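Local structure of phosphoserine aminotransferase (Bacillus alcalophilus, 1W23) at residues T238-T241 / F242-M246; R248-L251 / D252-D256; A340-I343 / D344-I347; I347-R350 / E351-I354. The protein catalyses the reversible, pyridoxal 5'-phosphate-dependent transfer of an amino group between phosphoserine and 2-oxoglutarate, a step of L-serine biosynthesis, and works as a homodimer. All coordinates share one frame; numbering follows the deposited sequence. Where two conformers were deposited one is given.

Contact 1. Residues T238-T241 / F242-M246; sequences TPPT and FSIYM. With PLP (pyridoxal-5'-phosphate), chain R.
Pro-240 and Ile-244 meet at a helix N-terminus, where Pro-240 is the N-cap of helix 241-256 and the centre of an inverse gamma turn. Its carbonyl oxygen accepts the amide of Ile-244, N to O 3.0 Å, and one residue on the amide of Tyr-245 is bonded to the oxygen of Thr-241. The side chain of Ile-244 runs back over this first turn. CB stands 3.7 Å from Pro-240 O, CG1 passes the same oxygen more closely, and CD1 ends against two prolines, 3.9 Å from Pro-239 CB and equally far from Pro-240 CD. With CG1 anti to the carbonyl carbon (chi1 -68°) and the chain then extended, the delta methyl is carried toward the prolines, while Tyr-46 of helix 44-61 packs on the same isoleucine. The second subunit also packs here: its Ser-201 is hydrogen-bonded to Pro-239 O, and the two copies of Phe-242 stack. Ahead of the prolines the loop reaches a cofactor that is also hydrogen-bonded to Ser-77 and Ala-76 of the second subunit. Thr-238 grips one phosphate oxygen twice, N to O1P at 2.9 Å and OG1 to O1P at 2.7 Å.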
ATOM      1  N   THR A 238      -7.068  -0.567  -7.392  1.00  8.85           N
ATOM      2  CA  THR A 238      -6.860   0.825  -6.972  1.00  9.24           C
ATOM      3  C   THR A 238      -5.441   1.008  -6.503  1.00  8.92           C
ATOM      4  O   THR A 238      -5.026   0.338  -5.552  1.00  9.80           O
ATOM      5  CB  THR A 238      -7.837   1.198  -5.866  1.00  9.27           C
ATOM      6  OG1 THR A 238      -9.178   0.853  -6.225  1.00  9.89           O
ATOM      7  CG2 THR A 238      -7.772   2.705  -5.634  1.00 10.81           C
ATOM      8  N   PRO A 239      -4.654   1.914  -7.084  1.00  9.46           N
ATOM      9  CA  PRO A 239      -3.251   2.090  -6.646  1.00  9.57           C
ATOM     10  C   PRO A 239      -3.180   2.903  -5.359  1.00  9.08           C
ATOM     11  O   PRO A 239      -4.153   3.555  -4.985  1.00  9.60           O
ATOM     12  CB  PRO A 239      -2.627   2.825  -7.805  1.00 10.84           C
ATOM     13  CG  PRO A 239      -3.763   3.609  -8.409  1.00 12.76           C
ATOM     14  CD  PRO A 239      -4.991   2.776  -8.225  1.00 10.05           C
ATOM     15  N   PRO A 240      -2.019   2.906  -4.736  1.00  9.30           N
ATOM     16  CA  PRO A 240      -1.737   3.759  -3.561  1.00  9.29           C
ATOM     17  C   PRO A 240      -1.462   5.189  -4.068  1.00  8.82           C
ATOM     18  O   PRO A 240      -0.317   5.594  -4.270  1.00  9.21           O
ATOM     19  CB  PRO A 240      -0.542   3.074  -2.917  1.00  9.63           C
ATOM     20  CG  PRO A 240       0.206   2.482  -4.082  1.00  9.82           C
ATOM     21  CD  PRO A 240      -0.875   2.015  -5.026  1.00 10.24           C
ATOM     22  N   THR A 241      -2.534   5.935  -4.312  1.00  9.32           N
ATOM     23  CA  THR A 241      -2.420   7.174  -5.088  1.00  9.43           C
ATOM     24  C   THR A 241      -1.594   8.236  -4.360  1.00  8.85           C
ATOM     25  O   THR A 241      -0.784   8.903  -4.995  1.00  9.58           O
ATOM     26  CB  THR A 241      -3.811   7.745  -5.432  1.00  9.26           C
ATOM     27  OG1 THR A 241      -4.566   7.867  -4.224  1.00 10.42           O
ATOM     28  CG2 THR A 241      -4.566   6.892  -6.425  1.00 10.80           C
ATOM     29  N   PHE A 242      -1.780   8.374  -3.058  1.00  9.13           N
ATOM     30  CA  PHE A 242      -1.009   9.403  -2.327  1.00  8.84           C
ATOM     31  C   PHE A 242       0.471   9.016  -2.284  1.00  8.60           C
ATOM     32  O   PHE A 242       1.353   9.892  -2.448  1.00  9.14           O
ATOM     33  CB  PHE A 242      -1.561   9.675  -0.940  1.00  9.32           C
ATOM     34  CG  PHE A 242      -0.921  10.916  -0.312  1.00  9.69           C
ATOM     35  CD1 PHE A 242      -1.233  12.174  -0.797  1.00 11.29           C
ATOM     36  CD2 PHE A 242      -0.040  10.818   0.726  1.00 11.49           C
ATOM     37  CE1 PHE A 242      -0.651  13.290  -0.252  1.00 12.25           C
ATOM     38  CE2 PHE A 242       0.549  11.955   1.277  1.00 12.93           C
ATOM     39  CZ  PHE A 242       0.219  13.219   0.800  1.00 12.39           C
ATOM     40  N   SER A 243       0.784   7.752  -2.103  1.00  8.35           N
ATOM     41  CA  SER A 243       2.202   7.324  -2.114  1.00  8.76           C
ATOM     42  C   SER A 243       2.831   7.582  -3.476  1.00  8.63           C
ATOM     43  O   SER A 243       4.013   8.021  -3.524  1.00  9.16           O
ATOM     44  CB  SER A 243       2.343   5.866  -1.712  1.00 10.04           C
ATOM     45  OG  SER A 243       1.945   5.654  -0.388  1.00 12.55           O
ATOM     46  N   ILE A 244       2.135   7.311  -4.562  1.00  8.70           N
ATOM     47  CA  ILE A 244       2.691   7.561  -5.898  1.00  8.77           C
ATOM     48  C   ILE A 244       2.829   9.048  -6.154  1.00  8.82           C
ATOM     49  O   ILE A 244       3.834   9.504  -6.758  1.00  9.08           O
ATOM     50  CB  ILE A 244       1.850   6.819  -6.968  1.00  9.00           C
ATOM     51  CG1 ILE A 244       2.025   5.304  -6.809  1.00  8.72           C
ATOM     52  CG2 ILE A 244       2.206   7.292  -8.364  1.00  9.47           C
ATOM     53  CD1 ILE A 244       0.958   4.449  -7.469  1.00 10.19           C
ATOM     54  N   TYR A 245       1.884   9.859  -5.698  1.00  8.72           N
ATOM     55  CA  TYR A 245       2.005  11.320  -5.793  1.00  9.06           C
ATOM     56  C   TYR A 245       3.216  11.788  -5.016  1.00  8.42           C
ATOM     57  O   TYR A 245       4.007  12.630  -5.522  1.00  8.98           O
ATOM     58  CB  TYR A 245       0.687  11.919  -5.227  1.00  9.62           C
ATOM     59  CG  TYR A 245       0.831  13.356  -4.830  1.00  9.11           C
ATOM     60  CD1 TYR A 245       0.738  14.400  -5.747  1.00  9.79           C
ATOM     61  CD2 TYR A 245       1.076  13.717  -3.506  1.00  9.96           C
ATOM     62  CE1 TYR A 245       0.874  15.718  -5.349  1.00  9.84           C
ATOM     63  CE2 TYR A 245       1.241  15.014  -3.124  1.00 10.84           C
ATOM     64  CZ  TYR A 245       1.133  16.028  -4.070  1.00 10.24           C
ATOM     65  OH  TYR A 245       1.323  17.320  -3.633  1.00 12.62           O
ATOM     66  N   MET A 246       3.446  11.292  -3.795  1.00  8.60           N
ATOM     67  CA  MET A 246       4.631  11.723  -3.040  1.00  8.71           C
ATOM     68  C   MET A 246       5.903  11.280  -3.730  1.00  8.60           C
ATOM     69  O   MET A 246       6.902  12.035  -3.735  1.00  8.96           O
ATOM     70  CB  MET A 246       4.564  11.199  -1.603  1.00  8.77           C
ATOM     71  CG  MET A 246       3.572  11.924  -0.738  1.00 10.52           C
ATOM     72  SD  MET A 246       3.885  13.661  -0.512  1.00 12.51           S
ATOM     73  CE  MET A 246       5.553  13.709   0.054  1.00 13.39           C
TER
HETATM   74  N1  PLP R1368     -14.733  -5.091  -3.627  1.00  9.30           N
HETATM   75  C2  PLP R1368     -15.659  -4.067  -3.628  1.00  9.64           C
HETATM   76  C2A PLP R1368     -17.012  -4.390  -3.054  1.00 11.39           C
HETATM   77  C3  PLP R1368     -15.303  -2.823  -4.156  1.00 10.46           C
HETATM   78  O3  PLP R1368     -16.185  -1.858  -4.130  1.00 13.04           O
HETATM   79  C4  PLP R1368     -13.983  -2.634  -4.597  1.00 12.66           C
HETATM   80  C4A PLP R1368     -13.510  -1.243  -5.098  1.00 22.20           C
HETATM   81  C5  PLP R1368     -13.094  -3.703  -4.625  1.00 10.37           C
HETATM   82  C6  PLP R1368     -13.476  -4.928  -4.126  1.00  9.57           C
HETATM   83  C5A PLP R1368     -11.657  -3.669  -5.258  1.00 12.14           C
HETATM   84  O4P PLP R1368     -10.813  -2.918  -4.248  1.00 10.09           O
HETATM   85  P   PLP R1368      -9.254  -2.666  -4.626  1.00  9.08           P
HETATM   86  O1P PLP R1368      -9.246  -1.785  -5.845  1.00  9.75           O
HETATM   87  O2P PLP R1368      -8.654  -4.010  -4.907  1.00  9.58           O
HETATM   88  O3P PLP R1368      -8.741  -2.021  -3.382  1.00 10.01           O

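Contact 2. Residues R248-L251 / D252-D256; sequences RNVL and DWIKD. With MG (magnesium ion), chain D.
Four consecutive i to i+4 bonds, from Asp-252 N to Arg-248 O through Lys-255 N to Leu-251 O, carry helix 241-256 through its last turns. Across the first of these rungs the side chains of Arg-248 and Asp-252 converge. Bends at chi2 (-72°) and chi3 (-53°) fold the arginine back, bringing its CD within 3.3 Å of Asp-252 OD2. NE lies 3.7 Å from that oxygen, a long salt bridge of charge alone, because OD2 sits well out of the guanidinium plane. The N-H groups of that edge are spent on Asn-249 instead: NE and NH2 both reach its OD1, each at 3.0 Å, and hold the amide oxygen in the guanidinium plane. Farther out, Gln-52 takes NH1 and Arg-21 forms the stronger bridge to Asp-252. A leucine in place of Arg-248 would probably leave Asn-249 OD1 without both donors and its amide freer to turn. At the end of the helix Asp-256 OD1 binds a magnesium ion at 2.0 Å. A water on that ion donates to Asp-252 O and, at 2.8 Å, to Asp-252 OD1, so the metal ties together residues one turn apart. The result is an i to i+4 arginine-aspartate pair on a helix, here held by charge alone, followed by a carboxylate-bound, largely hydrated magnesium site.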
ATOM      1  N   ARG A 248       6.299  10.989  -6.970  1.00  8.90           N
ATOM      2  CA  ARG A 248       6.477  11.974  -8.012  1.00  9.10           C
ATOM      3  C   ARG A 248       7.161  13.210  -7.444  1.00  8.98           C
ATOM      4  O   ARG A 248       8.118  13.737  -8.041  1.00  9.23           O
ATOM      5  CB  ARG A 248       5.097  12.256  -8.650  1.00  9.19           C
ATOM      6  CG  ARG A 248       5.130  13.090  -9.943  1.00 10.61           C
ATOM      7  CD  ARG A 248       5.462  14.590  -9.793  1.00 10.71           C
ATOM      8  NE  ARG A 248       4.566  15.244  -8.806  1.00 10.66           N
ATOM      9  CZ  ARG A 248       3.415  15.777  -9.134  1.00 11.29           C
ATOM     10  NH1 ARG A 248       2.976  15.833 -10.390  1.00 13.47           N
ATOM     11  NH2 ARG A 248       2.637  16.290  -8.151  1.00 12.79           N
ATOM     12  N   ASN A 249       6.632  13.748  -6.332  1.00  8.61           N
ATOM     13  CA  ASN A 249       7.226  14.956  -5.750  1.00  9.09           C
ATOM     14  C   ASN A 249       8.685  14.750  -5.383  1.00  8.91           C
ATOM     15  O   ASN A 249       9.519  15.682  -5.610  1.00  9.10           O
ATOM     16  CB  ASN A 249       6.443  15.390  -4.519  1.00  8.81           C
ATOM     17  CG  ASN A 249       5.093  15.981  -4.804  1.00 10.48           C
ATOM     18  OD1 ASN A 249       4.604  16.004  -5.945  1.00 10.46           O
ATOM     19  ND2 ASN A 249       4.506  16.550  -3.737  1.00 11.90           N
ATOM     20  N   VAL A 250       9.064  13.625  -4.825  1.00  8.47           N
ATOM     21  CA  VAL A 250      10.479  13.354  -4.488  1.00  8.63           C
ATOM     22  C   VAL A 250      11.320  13.293  -5.736  1.00  8.33           C
ATOM     23  O   VAL A 250      12.420  13.858  -5.789  1.00  9.17           O
ATOM     24  CB  VAL A 250      10.582  12.072  -3.638  1.00  8.66           C
ATOM     25  CG1 VAL A 250      12.060  11.687  -3.471  1.00 10.27           C
ATOM     26  CG2 VAL A 250       9.931  12.282  -2.287  1.00  9.61           C
ATOM     27  N   LEU A 251      10.831  12.617  -6.780  1.00  8.76           N
ATOM     28  CA  LEU A 251      11.594  12.530  -8.030  1.00  9.25           C
ATOM     29  C   LEU A 251      11.788  13.919  -8.656  1.00  9.10           C
ATOM     30  O   LEU A 251      12.850  14.205  -9.226  1.00  9.72           O
ATOM     31  CB  LEU A 251      10.901  11.593  -9.021  1.00  9.75           C
ATOM     32  CG  LEU A 251      10.769  10.134  -8.592  1.00  9.86           C
ATOM     33  CD1 LEU A 251       9.810   9.413  -9.530  1.00 13.32           C
ATOM     34  CD2 LEU A 251      12.129   9.477  -8.617  1.00 14.57           C
ATOM     35  N   ASP A 252      10.800  14.781  -8.578  1.00  9.13           N
ATOM     36  CA  ASP A 252      10.954  16.172  -9.077  1.00  9.97           C
ATOM     37  C   ASP A 252      12.098  16.854  -8.326  1.00  9.42           C
ATOM     38  O   ASP A 252      12.882  17.587  -8.961  1.00 10.63           O
ATOM     39  CB  ASP A 252       9.672  16.970  -8.913  1.00  9.95           C
ATOM     40  CG  ASP A 252       8.769  17.057 -10.120  1.00 10.30           C
ATOM     41  OD1 ASP A 252       9.301  17.063 -11.250  1.00 11.50           O
ATOM     42  OD2 ASP A 252       7.545  17.141  -9.909  1.00 11.79           O
ATOM     43  N   TRP A 253      12.216  16.651  -7.041  1.00  9.20           N
ATOM     44  CA  TRP A 253      13.318  17.238  -6.255  1.00  9.51           C
ATOM     45  C   TRP A 253      14.649  16.643  -6.672  1.00  9.18           C
ATOM     46  O   TRP A 253      15.635  17.394  -6.857  1.00 10.01           O
ATOM     47  CB  TRP A 253      13.022  17.023  -4.758  1.00 10.13           C
ATOM     48  CG  TRP A 253      14.172  17.349  -3.893  1.00 10.05           C
ATOM     49  CD1 TRP A 253      14.541  18.582  -3.444  1.00 11.05           C
ATOM     50  CD2 TRP A 253      15.123  16.422  -3.350  1.00 10.29           C
ATOM     51  NE1 TRP A 253      15.668  18.497  -2.656  1.00 11.67           N
ATOM     52  CE2 TRP A 253      16.046  17.168  -2.579  1.00 11.52           C
ATOM     53  CE3 TRP A 253      15.318  15.044  -3.397  1.00 10.67           C
ATOM     54  CZ2 TRP A 253      17.117  16.601  -1.891  1.00 12.61           C
ATOM     55  CZ3 TRP A 253      16.372  14.470  -2.726  1.00 11.74           C
ATOM     56  CH2 TRP A 253      17.256  15.246  -1.985  1.00 12.33           C
ATOM     57  N   ILE A 254      14.766  15.331  -6.858  1.00  9.32           N
ATOM     58  CA  ILE A 254      16.009  14.751  -7.323  1.00  9.33           C
ATOM     59  C   ILE A 254      16.438  15.400  -8.626  1.00  9.67           C
ATOM     60  O   ILE A 254      17.604  15.734  -8.833  1.00  9.79           O
ATOM     61  CB  ILE A 254      15.933  13.212  -7.431  1.00  9.72           C
ATOM     62  CG1 ILE A 254      15.624  12.555  -6.072  1.00 10.08           C
ATOM     63  CG2 ILE A 254      17.224  12.653  -8.008  1.00 11.22           C
ATOM     64  CD1 ILE A 254      15.386  11.047  -6.158  1.00 12.07           C
ATOM     65  N   LYS A 255      15.483  15.509  -9.564  1.00  9.87           N
ATOM     66  CA  LYS A 255      15.784  16.119 -10.856  1.00 10.64           C
ATOM     67  C   LYS A 255      16.236  17.555 -10.668  1.00 10.58           C
ATOM     68  O   LYS A 255      17.231  17.978 -11.306  1.00 11.41           O
ATOM     69  CB  LYS A 255      14.521  16.035 -11.762  1.00 11.05           C
ATOM     70  CG  LYS A 255      14.750  16.734 -13.113  1.00 12.93           C
ATOM     71  CD  LYS A 255      13.628  16.485 -14.090  1.00 14.45           C
ATOM     72  CE  LYS A 255      13.788  17.273 -15.366  1.00 16.65           C
ATOM     73  NZ  LYS A 255      12.719  16.905 -16.347  1.00 17.63           N
ATOM     74  N   ASP A 256      15.546  18.344  -9.855  1.00 10.58           N
ATOM     75  CA  ASP A 256      15.874  19.766  -9.672  1.00 12.18           C
ATOM     76  C   ASP A 256      17.291  19.936  -9.172  1.00 11.64           C
ATOM     77  O   ASP A 256      17.959  20.903  -9.534  1.00 13.87           O
ATOM     78  CB  ASP A 256      14.874  20.372  -8.689  1.00 12.13           C
ATOM     79  CG  ASP A 256      13.467  20.593  -9.271  1.00 11.81           C
ATOM     80  OD1 ASP A 256      13.299  20.446 -10.491  1.00 12.81           O
ATOM     81  OD2 ASP A 256      12.580  20.888  -8.445  1.00 14.06           O
TER
HETATM   82 MG    MG D1361      11.745  20.578 -11.703  1.00 15.82          MG
HETATM   83  O   HOH W   1      11.661  18.487 -11.508  1.00 14.60           O
HETATM   84  O   HOH W   2      10.559  20.788 -10.100  1.00 22.40           O
HETATM   85  O   HOH W   3      13.083  20.435 -13.310  1.00 19.11           O
HETATM   86  O   HOH W   4      10.135  20.527 -12.976  1.00 21.78           O

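Contact 3. Residues A340-I343 / D344-I347; sequences AVPI and DACI. With MG (magnesium ion), chain E.
The carboxylate of Asp-344 is the flat group here, and its two oxygens have different tasks. OD1 lies against the ring of Pro-342, 3.4 Å from its CB in the conformer given, while OD2 binds a magnesium ion at 2.1 Å. A water on the same ion donates to OD1 at 2.7 Å, closing a small ring of metal, water and carboxylate. The side chain takes the cramped orientation with CG between its backbone N and carbonyl carbon (chi1 62°), which turns the carboxylate back beside the proline. Pro-342 is the N-cap of the helix, and Ala-345 N, hydrogen-bonded to its carbonyl, lies 3.0 Å from Pro-342 O, well above the carbonyl plane. The first regular helical bond follows, Ile-347 N to Ile-343 O, also 3.0 Å. In the same proline conformer Ala-345 CB rests 4.0 Å from Pro-342 CG, and it also packs against Val-341 CG1. The loop after strand 333-336 thus turns into helix 343-359 with a magnesium ion bound at its first turn. Ile-343 and Cys-346 lean on helix 259-279, Cys-346 also touching Ile-337, while Val-341 packs on Ala-13 and Ala-345 on Phe-7, both in the loop after strand 5-6.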
ATOM      1  N   ALA A 340      17.831  12.175   1.012  1.00 10.11           N
ATOM      2  CA  ALA A 340      17.272  13.400   1.589  1.00  9.80           C
ATOM      3  C   ALA A 340      17.837  13.784   2.944  1.00  9.08           C
ATOM      4  O   ALA A 340      17.498  14.862   3.445  1.00 10.17           O
ATOM      5  CB  ALA A 340      15.767  13.310   1.659  1.00 12.09           C
ATOM      6  N   VAL A 341      18.676  12.976   3.551  1.00  8.90           N
ATOM      7  CA  VAL A 341      19.272  13.379   4.820  1.00  9.34           C
ATOM      8  C   VAL A 341      20.204  14.550   4.566  1.00  9.57           C
ATOM      9  O   VAL A 341      21.122  14.437   3.735  1.00 10.46           O
ATOM     10  CB  VAL A 341      19.981  12.189   5.503  1.00  9.63           C
ATOM     11  CG1 VAL A 341      20.735  12.647   6.730  1.00 11.11           C
ATOM     12  CG2 VAL A 341      18.991  11.073   5.829  1.00 10.15           C
ATOM     13  N   PRO A 342      20.028  15.700   5.224  1.00  9.96           N
ATOM     14  CA  PRO A 342      20.860  16.876   4.904  1.00 10.65           C
ATOM     15  C   PRO A 342      22.273  16.720   5.408  1.00  9.92           C
ATOM     16  O   PRO A 342      22.539  16.083   6.430  1.00 10.42           O
ATOM     17  CB  PRO A 342      20.128  18.030   5.589  0.60 11.28           C
ATOM     18  CG  PRO A 342      19.523  17.361   6.763  0.60 12.87           C
ATOM     19  CD  PRO A 342      19.012  16.008   6.265  0.60 12.25           C
ATOM     20  N   ILE A 343      23.201  17.387   4.714  1.00 10.93           N
ATOM     21  CA  ILE A 343      24.605  17.296   5.120  1.00 11.44           C
ATOM     22  C   ILE A 343      24.781  17.875   6.515  1.00 10.57           C
ATOM     23  O   ILE A 343      25.645  17.342   7.277  1.00 10.88           O
ATOM     24  CB  ILE A 343      25.543  17.900   4.080  1.00 12.85           C
ATOM     25  CG1 ILE A 343      27.000  17.500   4.372  1.00 15.67           C
ATOM     26  CG2 ILE A 343      25.467  19.408   3.990  1.00 17.38           C
ATOM     27  CD1 ILE A 343      27.854  17.674   3.158  1.00 23.13           C
ATOM     28  N   ASP A 344      24.050  18.885   6.965  1.00 10.46           N
ATOM     29  CA  ASP A 344      24.247  19.387   8.328  1.00 11.22           C
ATOM     30  C   ASP A 344      23.863  18.363   9.400  1.00 10.78           C
ATOM     31  O   ASP A 344      24.412  18.480  10.497  1.00 11.24           O
ATOM     32  CB  ASP A 344      23.611  20.744   8.557  1.00 12.53           C
ATOM     33  CG  ASP A 344      22.142  20.883   8.427  1.00 13.44           C
ATOM     34  OD1 ASP A 344      21.449  19.877   8.138  1.00 13.09           O
ATOM     35  OD2 ASP A 344      21.643  22.047   8.588  1.00 15.37           O
ATOM     36  N   ALA A 345      23.024  17.387   9.080  1.00  9.97           N
ATOM     37  CA  ALA A 345      22.781  16.324  10.066  1.00 10.20           C
ATOM     38  C   ALA A 345      24.041  15.474  10.244  1.00  9.66           C
ATOM     39  O   ALA A 345      24.340  15.013  11.349  1.00  9.81           O
ATOM     40  CB  ALA A 345      21.597  15.491   9.675  1.00 11.13           C
ATOM     41  N   CYS A 346      24.749  15.221   9.135  1.00  9.42           N
ATOM     42  CA  CYS A 346      25.978  14.458   9.181  1.00  9.99           C
ATOM     43  C   CYS A 346      27.068  15.229   9.930  1.00 10.03           C
ATOM     44  O   CYS A 346      27.831  14.617  10.693  1.00 10.72           O
ATOM     45  CB  CYS A 346      26.401  14.094   7.755  1.00 10.81           C
ATOM     46  SG  CYS A 346      25.211  13.003   6.914  1.00 11.80           S
ATOM     47  N   ILE A 347      27.175  16.537   9.676  1.00 10.51           N
ATOM     48  CA  ILE A 347      28.114  17.367  10.458  1.00 10.99           C
ATOM     49  C   ILE A 347      27.762  17.288  11.920  1.00 10.47           C
ATOM     50  O   ILE A 347      28.665  17.163  12.771  1.00 11.36           O
ATOM     51  CB  ILE A 347      28.088  18.787   9.906  1.00 12.86           C
ATOM     52  CG1 ILE A 347      28.553  18.879   8.443  0.60 16.40           C
ATOM     53  CG2 ILE A 347      28.865  19.719  10.843  1.00 16.92           C
ATOM     54  CD1 ILE A 347      28.329  20.179   7.698  0.60 22.35           C
TER
HETATM   55 MG    MG E1362      19.919  22.980   7.953  1.00 14.42          MG
HETATM   56  O   HOH W   5      19.208  21.070   7.313  1.00 14.01           O
HETATM   57  O   HOH W   6      19.053  22.745   9.714  1.00 20.73           O

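Contact 4. Residues I347-R350 / E351-I354; sequences IALR and ELMI
Over one face of the Arg-350 guanidinium stands the delta methyl of Ile-354, 3.7 Å above the plane and centred on it. The same CD1 is 3.7 Å from Arg-350 CG, so one methyl meets both the aliphatic stem and the charged head. The stem is extended from CG to NE, with CG anti to the backbone nitrogen (chi1 165°). On another side of the helix Met-353 SD packs 3.8 Å from Leu-349 CG, and Leu-352 CD2 lies 4.0 Å from Leu-349 CD1. Toward solvent, Glu-351 runs alongside Ile-347, and Glu-351 OE1 is 3.6 Å from Ile-347 CG2 in the conformer given. Backbone bonds from Glu-351, Leu-352, Met-353 and Ile-354 to the residues four back set the spacing of the i to i+4 pairs. In the next shell, Thr-277 and Glu-280 hold Arg-350 NH1, the latter in a salt bridge, and so fix the guanidinium beneath the methyl. A serine in place of Arg-350 would probably leave Glu-280 without this positive mate and uncover the methyl of Ile-354. Leu-349 and Leu-352 press on Phe-321, and Phe-312 covers Leu-352 and Met-353. Such a pattern is characteristic of an amphipathic helix: helix 343-359 packs its apolar side on helices 259-279 and 306-318 and strand 321-322.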
ATOM      1  N   ILE A 347      27.175  16.537   9.676  1.00 10.51           N
ATOM      2  CA  ILE A 347      28.114  17.367  10.458  1.00 10.99           C
ATOM      3  C   ILE A 347      27.762  17.288  11.920  1.00 10.47           C
ATOM      4  O   ILE A 347      28.665  17.163  12.771  1.00 11.36           O
ATOM      5  CB  ILE A 347      28.088  18.787   9.906  1.00 12.86           C
ATOM      6  CG1 ILE A 347      28.553  18.879   8.443  0.60 16.40           C
ATOM      7  CG2 ILE A 347      28.865  19.719  10.843  1.00 16.92           C
ATOM      8  CD1 ILE A 347      28.329  20.179   7.698  0.60 22.35           C
ATOM      9  N   ALA A 348      26.482  17.382  12.295  1.00 10.30           N
ATOM     10  CA  ALA A 348      26.066  17.315  13.688  1.00 10.58           C
ATOM     11  C   ALA A 348      26.456  15.951  14.303  1.00 10.15           C
ATOM     12  O   ALA A 348      26.911  15.881  15.453  1.00 10.64           O
ATOM     13  CB  ALA A 348      24.580  17.600  13.845  1.00 11.08           C
ATOM     14  N   LEU A 349      26.252  14.863  13.540  1.00  9.97           N
ATOM     15  CA  LEU A 349      26.638  13.541  14.022  1.00  9.46           C
ATOM     16  C   LEU A 349      28.141  13.468  14.274  1.00  9.63           C
ATOM     17  O   LEU A 349      28.568  12.926  15.314  1.00 10.33           O
ATOM     18  CB  LEU A 349      26.143  12.464  13.066  1.00  9.99           C
ATOM     19  CG  LEU A 349      26.524  11.025  13.457  1.00 10.73           C
ATOM     20  CD1 LEU A 349      25.944  10.648  14.800  1.00 12.55           C
ATOM     21  CD2 LEU A 349      26.041  10.048  12.398  1.00 12.63           C
ATOM     22  N   ARG A 350      28.939  13.977  13.350  1.00 10.11           N
ATOM     23  CA  ARG A 350      30.400  14.028  13.567  1.00 10.35           C
ATOM     24  C   ARG A 350      30.704  14.763  14.874  1.00 10.29           C
ATOM     25  O   ARG A 350      31.529  14.285  15.678  1.00 11.40           O
ATOM     26  CB  ARG A 350      31.083  14.689  12.377  1.00 10.94           C
ATOM     27  CG  ARG A 350      32.508  15.102  12.657  1.00 11.35           C
ATOM     28  CD  ARG A 350      33.203  15.586  11.382  1.00 14.39           C
ATOM     29  NE  ARG A 350      34.547  16.059  11.552  1.00 16.90           N
ATOM     30  CZ  ARG A 350      35.624  15.276  11.501  1.00 18.34           C
ATOM     31  NH1 ARG A 350      35.547  13.949  11.277  1.00 19.53           N
ATOM     32  NH2 ARG A 350      36.793  15.909  11.700  1.00 22.26           N
ATOM     33  N   GLU A 351      30.097  15.905  15.111  1.00 10.76           N
ATOM     34  CA  GLU A 351      30.392  16.680  16.306  1.00 11.87           C
ATOM     35  C   GLU A 351      29.995  15.909  17.571  1.00 11.48           C
ATOM     36  O   GLU A 351      30.731  15.883  18.576  1.00 12.79           O
ATOM     37  CB  GLU A 351      29.654  18.048  16.196  1.00 13.96           C
ATOM     38  CG  GLU A 351      30.341  18.926  15.120  1.00 25.64           C
ATOM     39  CD  GLU A 351      29.680  20.199  14.759  1.00 40.28           C
ATOM     40  OE1 GLU A 351      30.196  20.990  13.910  1.00 56.29           O
ATOM     41  OE2 GLU A 351      28.596  20.510  15.326  1.00 69.40           O
ATOM     42  N   LEU A 352      28.835  15.244  17.555  1.00 11.29           N
ATOM     43  CA  LEU A 352      28.428  14.402  18.674  1.00 11.79           C
ATOM     44  C   LEU A 352      29.458  13.323  18.924  1.00 10.84           C
ATOM     45  O   LEU A 352      29.849  13.056  20.072  1.00 12.15           O
ATOM     46  CB  LEU A 352      27.073  13.766  18.340  1.00 12.78           C
ATOM     47  CG  LEU A 352      26.512  12.732  19.317  1.00 15.36           C
ATOM     48  CD1 LEU A 352      25.633  13.375  20.373  1.00 24.26           C
ATOM     49  CD2 LEU A 352      25.581  11.713  18.669  1.00 18.86           C
ATOM     50  N   MET A 353      29.869  12.656  17.851  1.00 10.45           N
ATOM     51  CA  MET A 353      30.817  11.554  17.962  1.00  9.97           C
ATOM     52  C   MET A 353      32.169  12.008  18.522  1.00 10.75           C
ATOM     53  O   MET A 353      32.794  11.322  19.369  1.00 11.07           O
ATOM     54  CB  MET A 353      31.004  10.852  16.617  1.00 10.47           C
ATOM     55  CG  MET A 353      29.772  10.049  16.204  1.00 10.32           C
ATOM     56  SD  MET A 353      29.783   9.387  14.540  1.00 10.99           S
ATOM     57  CE  MET A 353      30.965   8.007  14.710  1.00 11.52           C
ATOM     58  N   ILE A 354      32.666  13.142  18.058  1.00 10.71           N
ATOM     59  CA  ILE A 354      33.957  13.654  18.538  1.00 11.79           C
ATOM     60  C   ILE A 354      33.849  14.012  20.006  1.00 11.69           C
ATOM     61  O   ILE A 354      34.703  13.662  20.818  1.00 13.24           O
ATOM     62  CB  ILE A 354      34.436  14.829  17.676  1.00 12.38           C
ATOM     63  CG1 ILE A 354      34.811  14.356  16.276  1.00 13.48           C
ATOM     64  CG2 ILE A 354      35.627  15.553  18.359  1.00 14.67           C
ATOM     65  CD1 ILE A 354      35.046  15.457  15.293  1.00 16.78           C
TER

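In the fold
The four contacts form two pairs, each following one helix from its start. Contacts 1 and 2 adjoin along helix 241-256, their centres 15 Å apart; contacts 3 and 4 share Ile-347 on helix 343-359, with centres 11 Å apart. The pairs are joined by contacts 2 and 3, where Trp-253 CH2 packs 4.0 Å from Ala-340 CA. Of the four, contact 1 alone touches the cofactor, in a site built jointly with the second subunit. Contact 2 has no touch with cofactor; the side chain of Val-250 is about 10 Å from that of Lys-196, the cofactor-attachment residue, which is unattached here. Contact 4, centred about 37 Å from contact 1, lies away from the annotated sites.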